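Local coordinates for cytochrome C-type biogenesis protein ccmF (Thermus thermophilus, PDB 6ZMQ) that serves as the membrane-bound heme lyase of cytochrome c biogenesis, binds heme b and probably takes part in heme transport, at residues A[260-264]-A[307-311]; A[579-583]-A[607-612]. One frame throughout, in Å; residues are numbered along the deposited sequence.

Interaction 1: residues A[260-264]-A[307-311]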
ATOM      1  N   VAL A 260       6.922  -5.238 -10.662  1.00 64.40           N
ATOM      2  CA  VAL A 260       7.205  -4.627  -9.369  1.00 57.08           C
ATOM      3  C   VAL A 260       5.956  -3.949  -8.818  1.00 57.34           C
ATOM      4  O   VAL A 260       5.646  -4.061  -7.624  1.00 51.81           O
ATOM      5  CB  VAL A 260       8.382  -3.644  -9.525  1.00 57.69           C
ATOM      6  CG1 VAL A 260       8.615  -2.826  -8.260  1.00 61.88           C
ATOM      7  CG2 VAL A 260       9.639  -4.395  -9.927  1.00 57.93           C
ATOM      8  N   GLU A 261       5.191  -3.286  -9.688  1.00 58.34           N
ATOM      9  CA  GLU A 261       4.163  -2.349  -9.245  1.00 59.46           C
ATOM     10  C   GLU A 261       2.854  -3.029  -8.879  1.00 69.17           C
ATOM     11  O   GLU A 261       2.276  -2.740  -7.823  1.00 76.39           O
ATOM     12  CB  GLU A 261       3.918  -1.307 -10.334  1.00 48.90           C
ATOM     13  CG  GLU A 261       5.054  -0.334 -10.456  1.00 56.17           C
ATOM     14  CD  GLU A 261       5.190   0.560  -9.255  1.00 62.61           C
ATOM     15  OE1 GLU A 261       6.314   1.046  -9.038  1.00 64.21           O
ATOM     16  OE2 GLU A 261       4.180   0.854  -8.578  1.00 66.47           O
ATOM     17  N   ASN A 262       2.361  -3.930  -9.733  1.00 70.78           N
ATOM     18  CA  ASN A 262       1.109  -4.622  -9.437  1.00 62.09           C
ATOM     19  C   ASN A 262       1.284  -5.674  -8.343  1.00 66.05           C
ATOM     20  O   ASN A 262       0.297  -6.175  -7.800  1.00 78.93           O
ATOM     21  CB  ASN A 262       0.513  -5.190 -10.733  1.00 50.78           C
ATOM     22  CG  ASN A 262       1.385  -6.253 -11.395  1.00 48.61           C
ATOM     23  OD1 ASN A 262       2.532  -6.499 -11.006  1.00 56.54           O
ATOM     24  ND2 ASN A 262       0.843  -6.866 -12.444  1.00 41.90           N
ATOM     25  N   ALA A 263       2.538  -6.023  -8.027  1.00 57.23           N
ATOM     26  CA  ALA A 263       2.868  -6.849  -6.869  1.00 55.02           C
ATOM     27  C   ALA A 263       2.549  -6.171  -5.538  1.00 58.04           C
ATOM     28  O   ALA A 263       2.559  -6.838  -4.503  1.00 58.62           O
ATOM     29  CB  ALA A 263       4.346  -7.230  -6.914  1.00 53.98           C
ATOM     30  N   SER A 264       2.394  -4.850  -5.516  1.00 52.43           N
ATOM     31  CA  SER A 264       1.792  -4.175  -4.372  1.00 51.29           C
ATOM     32  C   SER A 264       0.294  -3.962  -4.542  1.00 49.96           C
ATOM     33  O   SER A 264      -0.330  -3.323  -3.689  1.00 63.26           O
ATOM     34  CB  SER A 264       2.493  -2.839  -4.108  1.00 68.98           C
ATOM     35  OG  SER A 264       3.895  -2.962  -4.299  1.00 85.37           O
ATOM     36  N   PHE A 307       8.890  -6.626   0.234  1.00 53.81           N
ATOM     37  CA  PHE A 307      10.254  -6.920  -0.192  1.00 60.60           C
ATOM     38  C   PHE A 307      10.547  -6.368  -1.587  1.00 63.61           C
ATOM     39  O   PHE A 307      11.697  -6.011  -1.874  1.00 69.50           O
ATOM     40  CB  PHE A 307      10.478  -8.439  -0.114  1.00 70.21           C
ATOM     41  CG  PHE A 307      11.574  -8.970  -1.003  1.00 70.23           C
ATOM     42  CD1 PHE A 307      12.909  -8.743  -0.697  1.00 64.85           C
ATOM     43  CD2 PHE A 307      11.268  -9.740  -2.114  1.00 68.29           C
ATOM     44  CE1 PHE A 307      13.919  -9.246  -1.505  1.00 57.44           C
ATOM     45  CE2 PHE A 307      12.275 -10.251  -2.928  1.00 59.49           C
ATOM     46  CZ  PHE A 307      13.602  -9.998  -2.621  1.00 57.80           C
ATOM     47  N   LEU A 308       9.531  -6.211  -2.431  1.00 64.94           N
ATOM     48  CA  LEU A 308       9.764  -5.873  -3.828  1.00 56.46           C
ATOM     49  C   LEU A 308       9.044  -4.588  -4.224  1.00 69.69           C
ATOM     50  O   LEU A 308       8.507  -4.482  -5.329  1.00 80.85           O
ATOM     51  CB  LEU A 308       9.336  -7.012  -4.750  1.00 45.84           C
ATOM     52  CG  LEU A 308      10.346  -8.112  -5.075  1.00 48.38           C
ATOM     53  CD1 LEU A 308       9.619  -9.278  -5.738  1.00 50.10           C
ATOM     54  CD2 LEU A 308      11.505  -7.605  -5.920  1.00 50.06           C
ATOM     55  N   THR A 309       9.020  -3.584  -3.347  1.00 71.71           N
ATOM     56  CA  THR A 309       8.511  -2.285  -3.766  1.00 73.89           C
ATOM     57  C   THR A 309       9.588  -1.481  -4.493  1.00 76.96           C
ATOM     58  O   THR A 309      10.665  -1.989  -4.819  1.00 80.39           O
ATOM     59  CB  THR A 309       7.942  -1.486  -2.590  1.00 70.65           C
ATOM     60  OG1 THR A 309       8.722  -1.701  -1.411  1.00 75.72           O
ATOM     61  CG2 THR A 309       6.491  -1.852  -2.350  1.00 60.47           C
ATOM     62  N   ARG A 310       9.224  -0.231  -4.810  1.00 69.27           N
ATOM     63  CA  ARG A 310       9.998   0.735  -5.586  1.00 73.18           C
ATOM     64  C   ARG A 310      11.412   0.928  -5.053  1.00 81.04           C
ATOM     65  O   ARG A 310      11.612   1.463  -3.957  1.00 82.34           O
ATOM     66  CB  ARG A 310       9.261   2.075  -5.579  1.00 63.20           C
ATOM     67  CG  ARG A 310       8.039   2.176  -6.480  1.00 52.98           C
ATOM     68  CD  ARG A 310       7.646   3.643  -6.536  1.00 51.22           C
ATOM     69  NE  ARG A 310       6.224   3.941  -6.726  1.00 54.43           N
ATOM     70  CZ  ARG A 310       5.570   3.841  -7.877  1.00 67.94           C
ATOM     71  NH1 ARG A 310       6.230   3.551  -8.988  1.00 78.95           N
ATOM     72  NH2 ARG A 310       4.275   4.122  -7.939  1.00 69.04           N
ATOM     73  N   SER A 311      12.391   0.510  -5.846  1.00 78.00           N
ATOM     74  CA  SER A 311      13.777   0.485  -5.410  1.00 78.46           C
ATOM     75  C   SER A 311      14.662   1.265  -6.372  1.00 93.01           C
ATOM     76  O   SER A 311      15.186   0.705  -7.334  1.00 91.88           O
ATOM     77  CB  SER A 311      14.271  -0.956  -5.295  1.00 68.56           C
ATOM     78  OG  SER A 311      13.757  -1.744  -6.355  1.00 61.14           O
TER
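V260 and E261 directly continue the W-x-W-D run of the probable WWD signature of this family, and together with S264 they meet L308, T309 and R310 just past helix 288-307. The main link is a salt bridge, with E261 OE1 2.5 Å from R310 NH1. The carboxylate lies over one face of the guanidinium. Its OE2 sits 3.1 Å above that plane, toward the rim, and the two planes are 35° apart. CD of R310 stands anti to its CA (chi2 -169°), and the chain stays stretched as far as NE, which carries the guanidinium across to the glutamate. E261 bends at chi2 (-68°), and the two side chains cross at about a right angle. R310 also rests on W244 and S245 of helix 224-247. With an alanine here, the E261 carboxylate is likely to lose its positive mate, and W244 and S245 the side chain that rests on them. Next to the ion pair, V260 CG1 packs 3.4 Å from L308 O. S264 OG lies 3.4 Å from T309 CG2, and M193 touches both residues. The backbone of E261 is held by D258 OD1, which accepts from its N. This is a contact between loops at helix ends, in which the end of the probable WWD signature meets the loop after helix 288-307.

Interaction 2: residues A[579-583]-A[607-612]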
ATOM      1  N   LEU A 579       7.472  23.926 -16.877  1.00 38.88           N
ATOM      2  CA  LEU A 579       7.774  22.512 -16.654  1.00 42.14           C
ATOM      3  C   LEU A 579       9.276  22.309 -16.498  1.00 50.49           C
ATOM      4  O   LEU A 579      10.072  23.156 -16.912  1.00 70.21           O
ATOM      5  CB  LEU A 579       7.267  21.658 -17.812  1.00 41.99           C
ATOM      6  CG  LEU A 579       7.754  22.176 -19.164  1.00 48.49           C
ATOM      7  CD1 LEU A 579       7.886  21.061 -20.115  1.00 65.21           C
ATOM      8  CD2 LEU A 579       6.775  23.189 -19.750  1.00 43.73           C
ATOM      9  N   HIS A 580       9.682  21.176 -15.907  1.00 53.55           N
ATOM     10  CA  HIS A 580      11.043  21.119 -15.404  1.00 48.92           C
ATOM     11  C   HIS A 580      11.831  19.978 -16.043  1.00 54.62           C
ATOM     12  O   HIS A 580      11.272  19.110 -16.720  1.00 65.74           O
ATOM     13  CB  HIS A 580      10.972  20.946 -13.898  1.00 54.24           C
ATOM     14  CG  HIS A 580      11.975  21.732 -13.118  1.00 70.52           C
ATOM     15  ND1 HIS A 580      11.608  22.810 -12.342  1.00 73.01           N
ATOM     16  CD2 HIS A 580      13.301  21.558 -12.917  1.00 75.49           C
ATOM     17  CE1 HIS A 580      12.674  23.298 -11.735  1.00 71.06           C
ATOM     18  NE2 HIS A 580      13.714  22.559 -12.070  1.00 74.79           N
ATOM     19  N   PHE A 581      13.147  19.993 -15.824  1.00 53.79           N
ATOM     20  CA  PHE A 581      13.999  18.893 -16.270  1.00 52.22           C
ATOM     21  C   PHE A 581      15.251  18.879 -15.416  1.00 58.55           C
ATOM     22  O   PHE A 581      15.763  19.951 -15.077  1.00 64.04           O
ATOM     23  CB  PHE A 581      14.408  19.068 -17.731  1.00 47.15           C
ATOM     24  CG  PHE A 581      14.457  17.797 -18.510  1.00 74.43           C
ATOM     25  CD1 PHE A 581      14.821  16.603 -17.912  1.00 87.66           C
ATOM     26  CD2 PHE A 581      14.164  17.805 -19.862  1.00 88.34           C
ATOM     27  CE1 PHE A 581      14.866  15.440 -18.641  1.00 95.61           C
ATOM     28  CE2 PHE A 581      14.204  16.637 -20.596  1.00 94.23           C
ATOM     29  CZ  PHE A 581      14.559  15.450 -19.988  1.00 96.72           C
ATOM     30  N   TYR A 582      15.785  17.696 -15.111  1.00 58.68           N
ATOM     31  CA  TYR A 582      17.074  17.654 -14.433  1.00 68.69           C
ATOM     32  C   TYR A 582      18.089  16.858 -15.232  1.00 81.58           C
ATOM     33  O   TYR A 582      17.969  15.627 -15.310  1.00 91.82           O
ATOM     34  CB  TYR A 582      16.982  17.044 -13.042  1.00 63.38           C
ATOM     35  CG  TYR A 582      15.920  17.649 -12.211  1.00 61.46           C
ATOM     36  CD1 TYR A 582      15.924  19.010 -11.956  1.00 63.53           C
ATOM     37  CD2 TYR A 582      14.961  16.854 -11.605  1.00 66.09           C
ATOM     38  CE1 TYR A 582      14.956  19.576 -11.187  1.00 66.83           C
ATOM     39  CE2 TYR A 582      14.010  17.404 -10.794  1.00 75.49           C
ATOM     40  CZ  TYR A 582      14.000  18.774 -10.596  1.00 77.06           C
ATOM     41  OH  TYR A 582      13.044  19.357  -9.798  1.00 84.89           O
ATOM     42  N   PRO A 583      19.367  17.402 -15.563  1.00 73.82           N
ATOM     43  CA  PRO A 583      20.873  16.782 -15.931  1.00 78.17           C
ATOM     44  C   PRO A 583      21.043  16.585 -14.402  1.00 90.21           C
ATOM     45  O   PRO A 583      21.282  17.556 -13.756  1.00 94.89           O
ATOM     46  CB  PRO A 583      21.427  17.965 -16.705  1.00 68.47           C
ATOM     47  CG  PRO A 583      20.212  18.531 -17.318  1.00 55.17           C
ATOM     48  CD  PRO A 583      19.457  18.764 -16.050  1.00 62.91           C
ATOM     49  N   MET A 607       2.149  18.523 -18.226  1.00 57.78           N
ATOM     50  CA  MET A 607       3.120  19.146 -19.118  1.00 43.99           C
ATOM     51  C   MET A 607       4.512  18.592 -18.844  1.00 54.20           C
ATOM     52  O   MET A 607       5.001  18.657 -17.701  1.00 64.28           O
ATOM     53  CB  MET A 607       3.082  20.663 -18.959  1.00 44.30           C
ATOM     54  CG  MET A 607       2.233  21.337 -20.012  1.00 55.76           C
ATOM     55  SD  MET A 607       1.373  22.720 -19.276  1.00 60.44           S
ATOM     56  CE  MET A 607       0.311  21.754 -18.196  1.00 54.74           C
ATOM     57  N   ASP A 608       5.143  18.105 -19.923  1.00 55.13           N
ATOM     58  CA  ASP A 608       6.318  17.251 -19.989  1.00 63.27           C
ATOM     59  C   ASP A 608       7.364  17.832 -20.926  1.00 67.98           C
ATOM     60  O   ASP A 608       7.037  18.522 -21.896  1.00 78.05           O
ATOM     61  CB  ASP A 608       5.922  15.858 -20.503  1.00 72.57           C
ATOM     62  CG  ASP A 608       6.485  14.753 -19.676  1.00 73.15           C
ATOM     63  OD1 ASP A 608       7.012  15.075 -18.609  1.00 74.33           O
ATOM     64  OD2 ASP A 608       6.384  13.575 -20.079  1.00 72.81           O
ATOM     65  N   PHE A 609       8.614  17.538 -20.627  1.00 75.52           N
ATOM     66  CA  PHE A 609       9.744  18.111 -21.389  1.00 73.42           C
ATOM     67  C   PHE A 609      10.248  17.177 -22.492  1.00 80.14           C
ATOM     68  O   PHE A 609      10.363  17.652 -23.616  1.00 85.31           O
ATOM     69  CB  PHE A 609      10.831  18.485 -20.401  1.00 60.88           C
ATOM     70  CG  PHE A 609      11.573  19.699 -20.856  1.00 70.38           C
ATOM     71  CD1 PHE A 609      12.017  19.784 -22.158  1.00 75.21           C
ATOM     72  CD2 PHE A 609      11.906  20.698 -19.967  1.00 78.94           C
ATOM     73  CE1 PHE A 609      12.736  20.883 -22.585  1.00 77.66           C
ATOM     74  CE2 PHE A 609      12.628  21.795 -20.394  1.00 84.03           C
ATOM     75  CZ  PHE A 609      13.033  21.890 -21.703  1.00 81.37           C
ATOM     76  N   ASP A 610      10.524  15.919 -22.140  1.00 79.50           N
ATOM     77  CA  ASP A 610      11.008  14.813 -23.014  1.00 80.17           C
ATOM     78  C   ASP A 610      12.506  14.958 -23.254  1.00 93.98           C
ATOM     79  O   ASP A 610      13.246  14.241 -22.619  1.00100.70           O
ATOM     80  CB  ASP A 610      10.074  14.509 -24.174  1.00 65.70           C
ATOM     81  CG  ASP A 610       8.959  13.606 -23.731  1.00 66.04           C
ATOM     82  OD1 ASP A 610       8.986  13.199 -22.598  1.00 63.68           O
ATOM     83  OD2 ASP A 610       8.101  13.317 -24.535  1.00 77.22           O
ATOM     84  N   ARG A 611      12.906  15.615 -24.319  1.00 91.68           N
ATOM     85  CA  ARG A 611      14.306  16.060 -24.401  1.00 93.15           C
ATOM     86  C   ARG A 611      14.402  17.569 -24.544  1.00101.71           C
ATOM     87  O   ARG A 611      13.715  18.159 -25.365  1.00110.85           O
ATOM     88  CB  ARG A 611      15.004  15.412 -25.588  1.00101.95           C
ATOM     89  CG  ARG A 611      15.784  16.394 -26.446  1.00100.43           C
ATOM     90  CD  ARG A 611      16.631  15.566 -27.371  1.00 96.84           C
ATOM     91  NE  ARG A 611      17.460  14.782 -26.490  1.00 94.94           N
ATOM     92  CZ  ARG A 611      18.296  15.329 -25.644  1.00 90.12           C
ATOM     93  NH1 ARG A 611      19.037  14.579 -24.852  1.00 86.12           N
ATOM     94  NH2 ARG A 611      18.381  16.636 -25.595  1.00 88.57           N
ATOM     95  N   GLU A 612      15.201  18.155 -23.683  1.00 97.50           N
ATOM     96  CA  GLU A 612      15.580  19.551 -23.900  1.00101.88           C
ATOM     97  C   GLU A 612      16.848  19.360 -24.715  1.00114.04           C
ATOM     98  O   GLU A 612      17.746  18.706 -24.192  1.00122.22           O
ATOM     99  CB  GLU A 612      16.045  20.164 -22.587  1.00101.58           C
ATOM    100  CG  GLU A 612      17.236  21.076 -22.754  1.00 84.25           C
ATOM    101  CD  GLU A 612      18.087  21.185 -21.519  1.00 62.28           C
ATOM    102  OE1 GLU A 612      18.779  20.238 -21.203  1.00 46.48           O
ATOM    103  OE2 GLU A 612      18.027  22.215 -20.891  1.00 65.01           O
TER
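Residues 579-583 and 607-612 run side by side in roughly the same direction, 35° apart end to end. L579 lies opposite M607 and F581 opposite F609, with CA atoms 6.2 and 6.7 Å apart. No hydrogen bond joins them. Each strand pairs elsewhere: F581 with V563 in one sheet, D608 with R620 in the other. Side chains of L579, F581, M607 and F609 start toward the partner segment, and those of H580 and D608 start away. F581 and F609 form an oblique aromatic pair, with centroids 5.1 Å apart and planes at 47°. F581 CD2 reaches over one face of F609, 3.4 Å from its CG. The far edge of F581 meets backbone: its CZ is 3.2 Å from D610 O, near the ring plane. At the edge of F609, H580 O lies 3.7 Å from CD2. With CG lodged between the backbone N and the carbonyl carbon (chi1 52°), L579 brings CD1 to 3.2 Å from D608 O and against F609 CB. M607 meets L579 CB with its backbone O, and its own CB lies near as well. The M607 side chain then turns off, and it also touches L621 of strand 617-625. E612 lies beside F581, its backbone N nearest the ring, at CE2. The contact is thus held by apolar and aromatic packing, with carbonyls placed at ring edges, while backbone bonds run to other neighbours such as V563, V594 and R620.

In the fold
Interaction 1 belongs to the helical membrane part of the chain and interaction 2 to the beta domain that follows helix 501-525. Their centres are 26 Å apart, their nearest atoms are about 15 Å apart, and they share no element. Along the chain, interaction 1 closes before interaction 2 opens. The first is a surface contact between two loops at helix ends, and its one ionic link is a salt bridge, with packing around V260 next to it. The second is partly buried and joins strand ends from two different sheets through phenylalanine and leucine side chains. No ionic link crosses this sheet contact. Both lie away from the annotated heme sites.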